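Local coordinates for integron cassette protein VCH_CASS2 (Vibrio cholerae, PDB 3GK6) that has no established cellular function but probably binds cationic drug-like compounds, as a mobile integron-cassette relative of effector-binding proteins, at residues K51-A63 and V90-E104. Residues are numbered along the deposited sequence; the frame is centred on the assembly and turned at random.
Sequences KIGNLWEKFYLNA and VIACSDTLSPQLLSE
Ala92 projects its methyl group onto the indole of Trp56: CB lies 3.4 Å from the centroid of the six-membered ring and only 3° off its normal, a CH-pi contact over the face. Phe59 can be followed outward from the same methyl. Its CB and CG both pack against Ala92 CB; Phe59 CD1 then passes 3.4 Å from Ala92 O, meeting the carbonyl obliquely; Phe59 CE1 reaches Cys93 N and, at 3.9 Å, Leu97 CD1; CZ ends beside Cys93 O, with Ser94 CB a little farther off at the ring edge. With CG anti to the backbone N (chi1 -177°), the ring extends from the helix along the strand backbone. Within 51-63, Trp56 CZ3 and Ala63 CB lie over opposite faces of this ring, each displaced toward its rim, and so flank it. Toward the helix start, Leu55 inserts CD2 3.8 Å from Val90 CG1, and Ile52 CD1 meets Val90 CG2. Beyond the strand, Leu102 CD2 lies 3.8 Å from Ala63 CB, while at the solvent-facing margin Lys58 NZ and Glu104 OE1 form a long salt bridge of 3.6 Å. Tyr157 meets Trp56 edge-to-face, and a bound polyether, probably from the crystallisation liquor, lies close to the indole. Helix 52-62 runs nearly parallel to strand 90-94, their axes 22° apart, an apolar helix-on-sheet layer against the antiparallel barrel, consistent with the effector-binding fold of this family.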
loop_
_atom_site.group_PDB
_atom_site.type_symbol
_atom_site.label_atom_id
_atom_site.label_comp_id
_atom_site.label_asym_id
_atom_site.label_seq_id
_atom_site.Cartn_x
_atom_site.Cartn_y
_atom_site.Cartn_z
ATOM N N LYS A 51 3.106 -13.576 1.519
ATOM C CA LYS A 51 4.303 -12.899 2.009
ATOM C C LYS A 51 4.028 -11.559 2.703
ATOM O O LYS A 51 4.878 -11.048 3.447
ATOM C CB LYS A 51 5.265 -12.649 0.843
ATOM C CG LYS A 51 5.646 -13.905 0.051
ATOM C CD LYS A 51 6.732 -13.570 -0.976
ATOM C CE LYS A 51 6.877 -14.655 -2.038
ATOM N NZ LYS A 51 5.712 -14.684 -2.971
ATOM N N ILE A 52 2.863 -10.978 2.449
ATOM C CA ILE A 52 2.594 -9.607 2.915
ATOM C C ILE A 52 2.456 -9.529 4.428
ATOM O O ILE A 52 2.966 -8.605 5.059
ATOM C CB ILE A 52 1.380 -8.975 2.179
ATOM C CG1 ILE A 52 1.712 -8.806 0.690
ATOM C CG2 ILE A 52 0.991 -7.633 2.796
ATOM C CD1 ILE A 52 0.552 -8.277 -0.153
ATOM N N GLY A 53 1.787 -10.517 5.020
ATOM C CA GLY A 53 1.708 -10.595 6.467
ATOM C C GLY A 53 3.091 -10.644 7.104
ATOM O O GLY A 53 3.367 -9.924 8.061
ATOM N N ASN A 54 3.963 -11.499 6.583
ATOM C CA ASN A 54 5.309 -11.612 7.146
ATOM C C ASN A 54 6.122 -10.327 6.949
ATOM O O ASN A 54 6.902 -9.930 7.820
ATOM C CB ASN A 54 6.036 -12.805 6.551
ATOM C CG ASN A 54 5.435 -14.114 6.993
ATOM O OD1 ASN A 54 5.021 -14.252 8.146
ATOM N ND2 ASN A 54 5.373 -15.076 6.082
ATOM N N LEU A 55 5.932 -9.683 5.802
ATOM C CA LEU A 55 6.568 -8.392 5.541
ATOM C C LEU A 55 6.214 -7.386 6.640
ATOM O O LEU A 55 7.091 -6.724 7.187
ATOM C CB LEU A 55 6.148 -7.870 4.175
ATOM C CG LEU A 55 6.737 -6.517 3.750
ATOM C CD1 LEU A 55 8.236 -6.644 3.487
ATOM C CD2 LEU A 55 6.010 -6.009 2.524
ATOM N N TRP A 56 4.933 -7.289 6.990
ATOM C CA TRP A 56 4.532 -6.372 8.056
ATOM C C TRP A 56 5.051 -6.748 9.444
ATOM O O TRP A 56 5.392 -5.868 10.232
ATOM C CB TRP A 56 3.020 -6.111 8.048
ATOM C CG TRP A 56 2.660 -5.198 6.921
ATOM C CD1 TRP A 56 2.123 -5.546 5.713
ATOM C CD2 TRP A 56 2.876 -3.787 6.876
ATOM N NE1 TRP A 56 1.972 -4.427 4.923
ATOM C CE2 TRP A 56 2.425 -3.334 5.616
ATOM C CE3 TRP A 56 3.391 -2.855 7.788
ATOM C CZ2 TRP A 56 2.481 -1.989 5.241
ATOM C CZ3 TRP A 56 3.445 -1.515 7.407
ATOM C CH2 TRP A 56 2.987 -1.104 6.147
ATOM N N GLU A 57 5.128 -8.045 9.742
ATOM C CA GLU A 57 5.705 -8.482 11.007
ATOM C C GLU A 57 7.173 -8.041 11.110
ATOM O O GLU A 57 7.620 -7.580 12.160
ATOM C CB GLU A 57 5.578 -9.998 11.174
ATOM C CG GLU A 57 5.307 -10.422 12.603
ATOM C CD GLU A 57 4.026 -9.814 13.145
ATOM O OE1 GLU A 57 2.998 -9.877 12.438
ATOM O OE2 GLU A 57 4.047 -9.271 14.272
ATOM N N LYS A 58 7.910 -8.155 10.012
ATOM C CA LYS A 58 9.283 -7.654 9.971
ATOM C C LYS A 58 9.341 -6.139 10.198
ATOM O O LYS A 58 10.231 -5.642 10.890
ATOM C CB LYS A 58 9.951 -7.988 8.644
ATOM C CG LYS A 58 11.458 -7.778 8.686
ATOM C CD LYS A 58 12.013 -7.361 7.357
ATOM C CE LYS A 58 12.449 -8.536 6.523
ATOM N NZ LYS A 58 13.793 -8.242 5.923
ATOM N N PHE A 59 8.404 -5.413 9.595
ATOM C CA PHE A 59 8.312 -3.964 9.776
ATOM C C PHE A 59 8.024 -3.630 11.245
ATOM O O PHE A 59 8.689 -2.778 11.838
ATOM C CB PHE A 59 7.238 -3.370 8.851
ATOM C CG PHE A 59 7.119 -1.867 8.932
ATOM C CD1 PHE A 59 7.792 -1.056 8.039
ATOM C CD2 PHE A 59 6.324 -1.273 9.897
ATOM C CE1 PHE A 59 7.688 0.327 8.116
ATOM C CE2 PHE A 59 6.213 0.098 9.979
ATOM C CZ PHE A 59 6.892 0.901 9.082
ATOM N N TYR A 60 7.048 -4.314 11.840
ATOM C CA TYR A 60 6.751 -4.100 13.252
ATOM C C TYR A 60 7.998 -4.351 14.101
ATOM O O TYR A 60 8.308 -3.587 15.016
ATOM C CB TYR A 60 5.617 -5.012 13.728
ATOM C CG TYR A 60 4.336 -4.885 12.936
ATOM C CD1 TYR A 60 3.957 -3.672 12.368
ATOM C CD2 TYR A 60 3.491 -5.978 12.776
ATOM C CE1 TYR A 60 2.776 -3.559 11.644
ATOM C CE2 TYR A 60 2.311 -5.876 12.062
ATOM C CZ TYR A 60 1.958 -4.667 11.502
ATOM O OH TYR A 60 0.784 -4.575 10.794
ATOM N N LEU A 61 8.709 -5.426 13.776
ATOM C CA LEU A 61 9.880 -5.843 14.537
ATOM C C LEU A 61 11.051 -4.874 14.391
ATOM O O LEU A 61 11.611 -4.413 15.385
ATOM C CB LEU A 61 10.315 -7.245 14.101
ATOM C CG LEU A 61 11.641 -7.709 14.706
ATOM C CD1 LEU A 61 11.512 -7.715 16.215
ATOM C CD2 LEU A 61 12.072 -9.084 14.182
ATOM N N ASN A 62 11.411 -4.561 13.150
ATOM C CA ASN A 62 12.646 -3.844 12.862
ATOM C C ASN A 62 12.503 -2.335 12.659
ATOM O O ASN A 62 13.440 -1.580 12.933
ATOM C CB ASN A 62 13.329 -4.464 11.639
ATOM C CG ASN A 62 13.797 -5.885 11.887
ATOM O OD1 ASN A 62 14.696 -6.122 12.691
ATOM N ND2 ASN A 62 13.193 -6.840 11.189
ATOM N N ALA A 63 11.336 -1.901 12.190
ATOM C CA ALA A 63 11.148 -0.520 11.749
ATOM C C ALA A 63 10.268 0.326 12.666
ATOM O O ALA A 63 10.541 1.500 12.878
ATOM C CB ALA A 63 10.596 -0.492 10.327
ATOM N N VAL A 90 5.909 -5.352 -3.015
ATOM C CA VAL A 90 5.162 -4.735 -1.925
ATOM C C VAL A 90 6.180 -4.168 -0.947
ATOM O O VAL A 90 7.156 -4.833 -0.601
ATOM C CB VAL A 90 4.261 -5.757 -1.214
ATOM C CG1 VAL A 90 3.401 -5.067 -0.142
ATOM C CG2 VAL A 90 3.387 -6.483 -2.233
ATOM N N ILE A 91 5.973 -2.931 -0.522
ATOM C CA ILE A 91 6.913 -2.276 0.373
ATOM C C ILE A 91 6.213 -1.707 1.598
ATOM O O ILE A 91 5.366 -0.816 1.484
ATOM C CB ILE A 91 7.705 -1.142 -0.334
ATOM C CG1 ILE A 91 8.172 -1.595 -1.723
ATOM C CG2 ILE A 91 8.860 -0.692 0.539
ATOM C CD1 ILE A 91 9.049 -0.583 -2.469
ATOM N N ALA A 92 6.568 -2.238 2.764
ATOM C CA ALA A 92 6.087 -1.732 4.043
ATOM C C ALA A 92 7.069 -0.650 4.467
ATOM O O ALA A 92 8.254 -0.920 4.704
ATOM C CB ALA A 92 6.020 -2.854 5.077
ATOM N N CYS A 93 6.597 0.588 4.529
ATOM C CA CYS A 93 7.542 1.688 4.583
ATOM C C CYS A 93 6.977 2.916 5.265
ATOM O O CYS A 93 5.799 2.967 5.604
ATOM C CB CYS A 93 7.990 2.039 3.162
ATOM S SG CYS A 93 6.609 2.457 2.040
ATOM N N SER A 94 7.836 3.916 5.454
ATOM C CA SER A 94 7.429 5.151 6.097
ATOM C C SER A 94 8.281 6.305 5.586
ATOM O O SER A 94 9.411 6.122 5.130
ATOM C CB SER A 94 7.554 5.033 7.624
ATOM O OG SER A 94 7.215 6.245 8.280
ATOM N N ASP A 95 7.730 7.498 5.662
ATOM C CA ASP A 95 8.413 8.649 5.106
ATOM C C ASP A 95 9.630 9.084 5.934
ATOM O O ASP A 95 10.569 9.669 5.394
ATOM C CB ASP A 95 7.433 9.800 4.854
ATOM C CG ASP A 95 6.667 10.224 6.098
ATOM O OD1 ASP A 95 6.760 9.561 7.154
ATOM O OD2 ASP A 95 5.952 11.247 6.007
ATOM N N THR A 96 9.638 8.764 7.226
ATOM C CA THR A 96 10.706 9.243 8.105
ATOM C C THR A 96 11.887 8.277 8.226
ATOM O O THR A 96 12.955 8.655 8.693
ATOM C CB THR A 96 10.193 9.578 9.519
ATOM O OG1 THR A 96 9.715 8.387 10.154
ATOM C CG2 THR A 96 9.075 10.618 9.454
ATOM N N LEU A 97 11.695 7.031 7.816
ATOM C CA LEU A 97 12.797 6.079 7.815
ATOM C C LEU A 97 13.799 6.454 6.734
ATOM O O LEU A 97 13.460 7.171 5.796
ATOM C CB LEU A 97 12.274 4.661 7.591
ATOM C CG LEU A 97 11.389 4.145 8.721
ATOM C CD1 LEU A 97 10.699 2.857 8.299
ATOM C CD2 LEU A 97 12.206 3.936 10.005
ATOM N N SER A 98 15.037 5.987 6.882
ATOM C CA SER A 98 16.073 6.170 5.869
ATOM C C SER A 98 16.898 4.887 5.755
ATOM O O SER A 98 17.076 4.179 6.744
ATOM C CB SER A 98 16.968 7.374 6.204
ATOM O OG SER A 98 17.438 7.325 7.539
ATOM N N PRO A 99 17.399 4.581 4.546
ATOM C CA PRO A 99 18.067 3.300 4.274
ATOM C C PRO A 99 19.342 3.083 5.093
ATOM O O PRO A 99 20.071 2.122 4.845
ATOM C CB PRO A 99 18.406 3.382 2.778
ATOM C CG PRO A 99 17.553 4.470 2.233
ATOM C CD PRO A 99 17.351 5.442 3.352
ATOM N N GLN A 100 19.604 3.959 6.057
ATOM C CA GLN A 100 20.748 3.788 6.939
ATOM C C GLN A 100 20.434 4.160 8.385
ATOM O O GLN A 100 21.330 4.300 9.214
ATOM C CB GLN A 100 21.960 4.548 6.404
ATOM C CG GLN A 100 22.611 3.854 5.217
ATOM C CD GLN A 100 23.638 4.721 4.521
ATOM O OE1 GLN A 100 23.532 5.946 4.522
ATOM N NE2 GLN A 100 24.637 4.086 3.917
ATOM N N LEU A 101 19.150 4.328 8.673
ATOM C CA LEU A 101 18.661 4.273 10.043
ATOM C C LEU A 101 18.000 2.906 10.209
ATOM O O LEU A 101 17.496 2.569 11.280
ATOM C CB LEU A 101 17.662 5.402 10.326
ATOM C CG LEU A 101 16.948 5.407 11.686
ATOM C CD1 LEU A 101 17.895 5.811 12.813
ATOM C CD2 LEU A 101 15.717 6.309 11.664
ATOM N N LEU A 102 18.033 2.117 9.133
ATOM C CA LEU A 102 17.340 0.828 9.068
ATOM C C LEU A 102 18.006 -0.128 8.068
ATOM O O LEU A 102 17.997 0.125 6.864
ATOM C CB LEU A 102 15.881 1.057 8.660
ATOM C CG LEU A 102 14.950 -0.154 8.665
ATOM C CD1 LEU A 102 14.824 -0.712 10.068
ATOM C CD2 LEU A 102 13.579 0.234 8.108
ATOM N N SER A 103 18.564 -1.232 8.558
ATOM C CA SER A 103 19.299 -2.156 7.691
ATOM C C SER A 103 18.400 -2.994 6.781
ATOM O O SER A 103 17.279 -3.339 7.154
ATOM C CB SER A 103 20.214 -3.070 8.517
ATOM O OG SER A 103 19.543 -3.573 9.655
ATOM N N GLU A 104 18.887 -3.323 5.603
ATOM C CA GLU A 104 18.155 -4.122 4.640
ATOM C C GLU A 104 16.996 -3.379 3.937
ATOM O O GLU A 104 16.254 -3.960 3.177
ATOM C CB GLU A 104 17.574 -5.348 5.310
ATOM C CG GLU A 104 18.509 -6.528 5.473
ATOM C CD GLU A 104 18.256 -7.242 6.781
ATOM O OE1 GLU A 104 17.057 -7.432 7.139
ATOM O OE2 GLU A 104 19.250 -7.557 7.468
#